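PDB 2ODA: HAD family phosphatase from Pseudomonas syringae pv. tomato, which probably acts as a phosphatase-like hydrolase of the haloacid dehalogenase superfamily, in a Pseudomonas-specific subfamily of uncertain substrate. Local coordinates for residues G86-M98 / D114-L126. Sequence-based numbering, arbitrary orientation.
Sequences GWPQPDACWMALM and DPRLLQSGLNAGL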
loop_
_atom_site.group_PDB
_atom_site.type_symbol
_atom_site.label_atom_id
_atom_site.label_comp_id
_atom_site.label_asym_id
_atom_site.label_seq_id
_atom_site.Cartn_x
_atom_site.Cartn_y
_atom_site.Cartn_z
ATOM N N GLY B 86 -15.090 -2.013 -0.954
ATOM C CA GLY B 86 -15.135 -2.068 0.518
ATOM C C GLY B 86 -14.268 -3.149 1.118
ATOM O O GLY B 86 -13.631 -3.903 0.393
ATOM N N TRP B 87 -14.255 -3.235 2.447
ATOM C CA TRP B 87 -13.468 -4.232 3.148
ATOM C C TRP B 87 -13.852 -5.648 2.669
ATOM O O TRP B 87 -15.006 -5.889 2.347
ATOM C CB TRP B 87 -13.717 -4.118 4.654
ATOM C CG TRP B 87 -13.695 -2.712 5.213
ATOM C CD1 TRP B 87 -13.120 -1.601 4.662
ATOM C CD2 TRP B 87 -14.254 -2.293 6.457
ATOM N NE1 TRP B 87 -13.308 -0.508 5.476
ATOM C CE2 TRP B 87 -14.007 -0.909 6.584
ATOM C CE3 TRP B 87 -14.940 -2.960 7.483
ATOM C CZ2 TRP B 87 -14.437 -0.167 7.688
ATOM C CZ3 TRP B 87 -15.351 -2.221 8.587
ATOM C CH2 TRP B 87 -15.105 -0.839 8.676
ATOM N N PRO B 88 -12.907 -6.596 2.646
ATOM C CA PRO B 88 -11.515 -6.550 3.072
ATOM C C PRO B 88 -10.506 -6.068 2.015
ATOM O O PRO B 88 -9.306 -6.228 2.246
ATOM C CB PRO B 88 -11.223 -8.011 3.421
ATOM C CG PRO B 88 -12.041 -8.806 2.451
ATOM C CD PRO B 88 -13.268 -7.936 2.135
ATOM N N GLN B 89 -10.966 -5.478 0.903
ATOM C CA GLN B 89 -10.053 -4.863 -0.078
ATOM C C GLN B 89 -9.166 -3.795 0.607
ATOM O O GLN B 89 -9.621 -3.111 1.549
ATOM C CB GLN B 89 -10.812 -4.228 -1.265
ATOM C CG GLN B 89 -11.516 -5.207 -2.209
ATOM C CD GLN B 89 -10.559 -6.188 -2.847
ATOM O OE1 GLN B 89 -10.396 -7.306 -2.362
ATOM N NE2 GLN B 89 -9.919 -5.777 -3.940
ATOM N N PRO B 90 -7.885 -3.691 0.186
ATOM C CA PRO B 90 -6.932 -2.760 0.834
ATOM C C PRO B 90 -7.276 -1.267 0.656
ATOM O O PRO B 90 -6.742 -0.406 1.391
ATOM C CB PRO B 90 -5.597 -3.058 0.111
ATOM C CG PRO B 90 -6.033 -3.664 -1.239
ATOM C CD PRO B 90 -7.242 -4.492 -0.873
ATOM N N ASP B 91 -8.143 -0.979 -0.319
ATOM C CA ASP B 91 -8.505 0.393 -0.731
ATOM C C ASP B 91 -8.797 1.371 0.419
ATOM O O ASP B 91 -8.285 2.480 0.426
ATOM C CB ASP B 91 -9.721 0.374 -1.652
ATOM C CG ASP B 91 -9.499 -0.441 -2.902
ATOM O OD1 ASP B 91 -8.914 -1.542 -2.817
ATOM O OD2 ASP B 91 -9.920 0.039 -3.971
ATOM N N ALA B 92 -9.641 0.968 1.369
ATOM C CA ALA B 92 -9.980 1.846 2.477
ATOM C C ALA B 92 -8.719 2.354 3.209
ATOM O O ALA B 92 -8.643 3.517 3.599
ATOM C CB ALA B 92 -10.898 1.144 3.435
ATOM N N CYS B 93 -7.736 1.477 3.396
ATOM C CA CYS B 93 -6.509 1.850 4.116
ATOM C C CYS B 93 -5.555 2.686 3.259
ATOM O O CYS B 93 -5.010 3.705 3.720
ATOM C CB CYS B 93 -5.812 0.602 4.633
ATOM S SG CYS B 93 -6.783 -0.217 5.946
ATOM N N TRP B 94 -5.368 2.276 2.007
ATOM C CA TRP B 94 -4.546 3.077 1.109
ATOM C C TRP B 94 -5.116 4.462 0.905
ATOM O O TRP B 94 -4.378 5.458 0.923
ATOM C CB TRP B 94 -4.381 2.379 -0.230
ATOM C CG TRP B 94 -3.505 1.168 -0.153
ATOM C CD1 TRP B 94 -2.529 0.893 0.777
ATOM C CD2 TRP B 94 -3.487 0.088 -1.088
ATOM N NE1 TRP B 94 -1.923 -0.323 0.476
ATOM C CE2 TRP B 94 -2.499 -0.829 -0.661
ATOM C CE3 TRP B 94 -4.232 -0.208 -2.232
ATOM C CZ2 TRP B 94 -2.217 -2.018 -1.369
ATOM C CZ3 TRP B 94 -3.949 -1.392 -2.938
ATOM C CH2 TRP B 94 -2.971 -2.288 -2.487
HETATM N N MSE B 95 -6.436 4.543 0.738
HETATM C CA MSE B 95 -7.050 5.847 0.561
HETATM C C MSE B 95 -6.912 6.763 1.768
HETATM O O MSE B 95 -6.716 7.956 1.611
HETATM C CB MSE B 95 -8.486 5.719 0.087
HETATM C CG MSE B 95 -8.510 5.523 -1.392
HETATM SE SE MSE B 95 -10.288 5.054 -1.976
HETATM C CE MSE B 95 -11.173 6.685 -1.484
ATOM N N ALA B 96 -6.970 6.188 2.966
ATOM C CA ALA B 96 -6.742 6.920 4.193
ATOM C C ALA B 96 -5.313 7.431 4.262
ATOM O O ALA B 96 -5.078 8.587 4.639
ATOM C CB ALA B 96 -7.020 6.027 5.384
ATOM N N LEU B 97 -4.345 6.573 3.935
ATOM C CA LEU B 97 -2.935 7.022 3.918
ATOM C C LEU B 97 -2.714 8.180 2.927
ATOM O O LEU B 97 -2.023 9.162 3.227
ATOM C CB LEU B 97 -1.983 5.838 3.657
ATOM C CG LEU B 97 -1.996 4.688 4.676
ATOM C CD1 LEU B 97 -1.076 3.558 4.182
ATOM C CD2 LEU B 97 -1.577 5.203 6.085
HETATM N N MSE B 98 -3.300 8.069 1.740
HETATM C CA MSE B 98 -3.228 9.150 0.751
HETATM C C MSE B 98 -3.828 10.463 1.231
HETATM O O MSE B 98 -3.268 11.540 0.978
HETATM C CB MSE B 98 -3.852 8.708 -0.569
HETATM C CG MSE B 98 -2.984 7.651 -1.247
HETATM SE SE MSE B 98 -3.765 7.120 -2.951
HETATM C CE MSE B 98 -4.803 5.674 -2.388
ATOM N N ASP B 114 -12.453 -4.756 14.420
ATOM C CA ASP B 114 -13.341 -5.355 13.421
ATOM C C ASP B 114 -12.535 -6.240 12.474
ATOM O O ASP B 114 -11.627 -5.754 11.799
ATOM C CB ASP B 114 -14.069 -4.266 12.607
ATOM C CG ASP B 114 -15.084 -4.847 11.617
ATOM O OD1 ASP B 114 -14.767 -5.819 10.936
ATOM O OD2 ASP B 114 -16.183 -4.312 11.485
ATOM N N PRO B 115 -12.858 -7.547 12.426
ATOM C CA PRO B 115 -12.030 -8.474 11.640
ATOM C C PRO B 115 -11.941 -8.116 10.172
ATOM O O PRO B 115 -10.914 -8.395 9.542
ATOM C CB PRO B 115 -12.752 -9.817 11.800
ATOM C CG PRO B 115 -13.511 -9.687 13.038
ATOM C CD PRO B 115 -13.963 -8.257 13.102
ATOM N N ARG B 116 -12.998 -7.513 9.644
ATOM C CA ARG B 116 -13.051 -7.131 8.224
ATOM C C ARG B 116 -12.172 -5.932 7.900
ATOM O O ARG B 116 -11.461 -5.916 6.880
ATOM C CB ARG B 116 -14.488 -6.876 7.781
ATOM C CG ARG B 116 -15.316 -8.177 7.659
ATOM C CD ARG B 116 -16.785 -7.880 7.320
ATOM N NE ARG B 116 -16.899 -7.108 6.069
ATOM C CZ ARG B 116 -17.326 -5.853 6.035
ATOM N NH1 ARG B 116 -17.679 -5.273 7.166
ATOM N NH2 ARG B 116 -17.400 -5.176 4.891
ATOM N N LEU B 117 -12.209 -4.928 8.765
ATOM C CA LEU B 117 -11.305 -3.804 8.612
ATOM C C LEU B 117 -9.856 -4.188 8.898
ATOM O O LEU B 117 -8.950 -3.772 8.167
ATOM C CB LEU B 117 -11.781 -2.616 9.453
ATOM C CG LEU B 117 -10.821 -1.416 9.530
ATOM C CD1 LEU B 117 -10.511 -0.798 8.131
ATOM C CD2 LEU B 117 -11.416 -0.367 10.485
ATOM N N LEU B 118 -9.612 -4.958 9.958
ATOM C CA LEU B 118 -8.272 -5.499 10.191
ATOM C C LEU B 118 -7.738 -6.271 8.993
ATOM O O LEU B 118 -6.566 -6.136 8.632
ATOM C CB LEU B 118 -8.230 -6.369 11.452
ATOM C CG LEU B 118 -8.442 -5.532 12.723
ATOM C CD1 LEU B 118 -8.856 -6.452 13.869
ATOM C CD2 LEU B 118 -7.168 -4.723 13.044
ATOM N N GLN B 119 -8.581 -7.093 8.385
ATOM C CA GLN B 119 -8.209 -7.800 7.152
ATOM C C GLN B 119 -7.828 -6.835 6.019
ATOM O O GLN B 119 -6.880 -7.092 5.267
ATOM C CB GLN B 119 -9.337 -8.740 6.710
ATOM C CG GLN B 119 -8.916 -9.713 5.557
ATOM C CD GLN B 119 -7.819 -10.672 5.986
ATOM O OE1 GLN B 119 -8.035 -11.529 6.828
ATOM N NE2 GLN B 119 -6.634 -10.522 5.422
ATOM N N SER B 120 -8.582 -5.745 5.877
ATOM C CA SER B 120 -8.216 -4.698 4.908
ATOM C C SER B 120 -6.795 -4.182 5.210
ATOM O O SER B 120 -5.987 -4.022 4.303
ATOM C CB SER B 120 -9.249 -3.553 4.932
ATOM O OG SER B 120 -8.804 -2.438 4.169
ATOM N N GLY B 121 -6.498 -3.921 6.484
ATOM C CA GLY B 121 -5.187 -3.390 6.862
ATOM C C GLY B 121 -4.071 -4.381 6.571
ATOM O O GLY B 121 -3.002 -3.993 6.080
ATOM N N LEU B 122 -4.303 -5.660 6.884
ATOM C CA LEU B 122 -3.324 -6.708 6.580
ATOM C C LEU B 122 -3.124 -6.795 5.069
ATOM O O LEU B 122 -2.004 -6.870 4.582
ATOM C CB LEU B 122 -3.792 -8.084 7.131
ATOM C CG LEU B 122 -3.834 -8.210 8.664
ATOM C CD1 LEU B 122 -4.464 -9.552 9.106
ATOM C CD2 LEU B 122 -2.417 -8.074 9.257
ATOM N N ASN B 123 -4.220 -6.796 4.327
ATOM C CA ASN B 123 -4.148 -6.825 2.849
ATOM C C ASN B 123 -3.422 -5.619 2.269
ATOM O O ASN B 123 -2.723 -5.721 1.230
ATOM C CB ASN B 123 -5.553 -6.926 2.252
ATOM C CG ASN B 123 -6.181 -8.318 2.454
ATOM O OD1 ASN B 123 -5.478 -9.268 2.769
ATOM N ND2 ASN B 123 -7.511 -8.424 2.293
ATOM N N ALA B 124 -3.568 -4.475 2.930
ATOM C CA ALA B 124 -2.940 -3.233 2.455
ATOM C C ALA B 124 -1.448 -3.165 2.835
ATOM O O ALA B 124 -0.721 -2.266 2.390
ATOM C CB ALA B 124 -3.705 -2.008 3.011
ATOM N N GLY B 125 -0.999 -4.116 3.648
ATOM C CA GLY B 125 0.420 -4.205 3.989
ATOM C C GLY B 125 0.795 -3.497 5.277
ATOM O O GLY B 125 1.984 -3.300 5.543
ATOM N N LEU B 126 -0.211 -3.098 6.067
ATOM C CA LEU B 126 0.042 -2.354 7.312
ATOM C C LEU B 126 0.342 -3.248 8.514
ATOM O O LEU B 126 0.043 -4.449 8.517
ATOM C CB LEU B 126 -1.152 -1.436 7.655
ATOM C CG LEU B 126 -1.201 -0.113 6.863
ATOM C CD1 LEU B 126 -1.829 -0.338 5.502
ATOM C CD2 LEU B 126 -1.989 0.972 7.609
HETATM O O HOH W 1 -17.198 -4.841 1.526
HETATM O O HOH W 2 -16.835 -8.437 3.217
#
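W87 lies with one indole face on L117, at the start of helix 115-123, and is the side chain to follow outward. Its CB sits against the carbonyl O of R116, 3.6 Å away. CG stands beside the backbone N (chi1 -45°), which sends the ring back along the helix toward its N-terminus. Under the six-membered ring is L117 CB, a CH-pi contact 3.6 Å from the centroid and almost on the ring normal, while L117 CD1 reaches CE2 and NE1. CE3 meets R116 NH1, and at the far rim CZ3 comes to 3.7 Å from D114 OD2, which approaches the ring edge with the carboxylate plane nearly perpendicular. D114 uses its other oxygen, OD1, to cap the helix by accepting from R116 N. R116 is steadied by a salt bridge to E60; one water bridges W87 O to R116 NE, and a second, also on W87 O, makes a weak bond to NH2.

Beyond the cis peptide bond between W87 and P88, the loop is bonded through its carbonyls. N123 ND2 donates to P88 O (2.8 Å) from above the carbonyl plane, with P88 O close to N123's own amide plane; Q119 NE2 in turn holds N123 OD1. S120 OG donates to Q89 O, also 2.8 Å. At the far end W94 NE1 gives a bond to A124 O (3.0 Å) on a lone pair, and A124 CB lies over the indole and against P90 CB. G125 then turns the chain in a Schellman motif.

Both helices belong to the Rossmann-like HAD core, where C93, L117 and L126 pack onto its parallel strands. The chemistry implies a directional join: three side-chain donors satisfy backbone carbonyls, and apolar packing flanks them, W87 on L117 at one end and P90, C93 and W94 round A124 at the other.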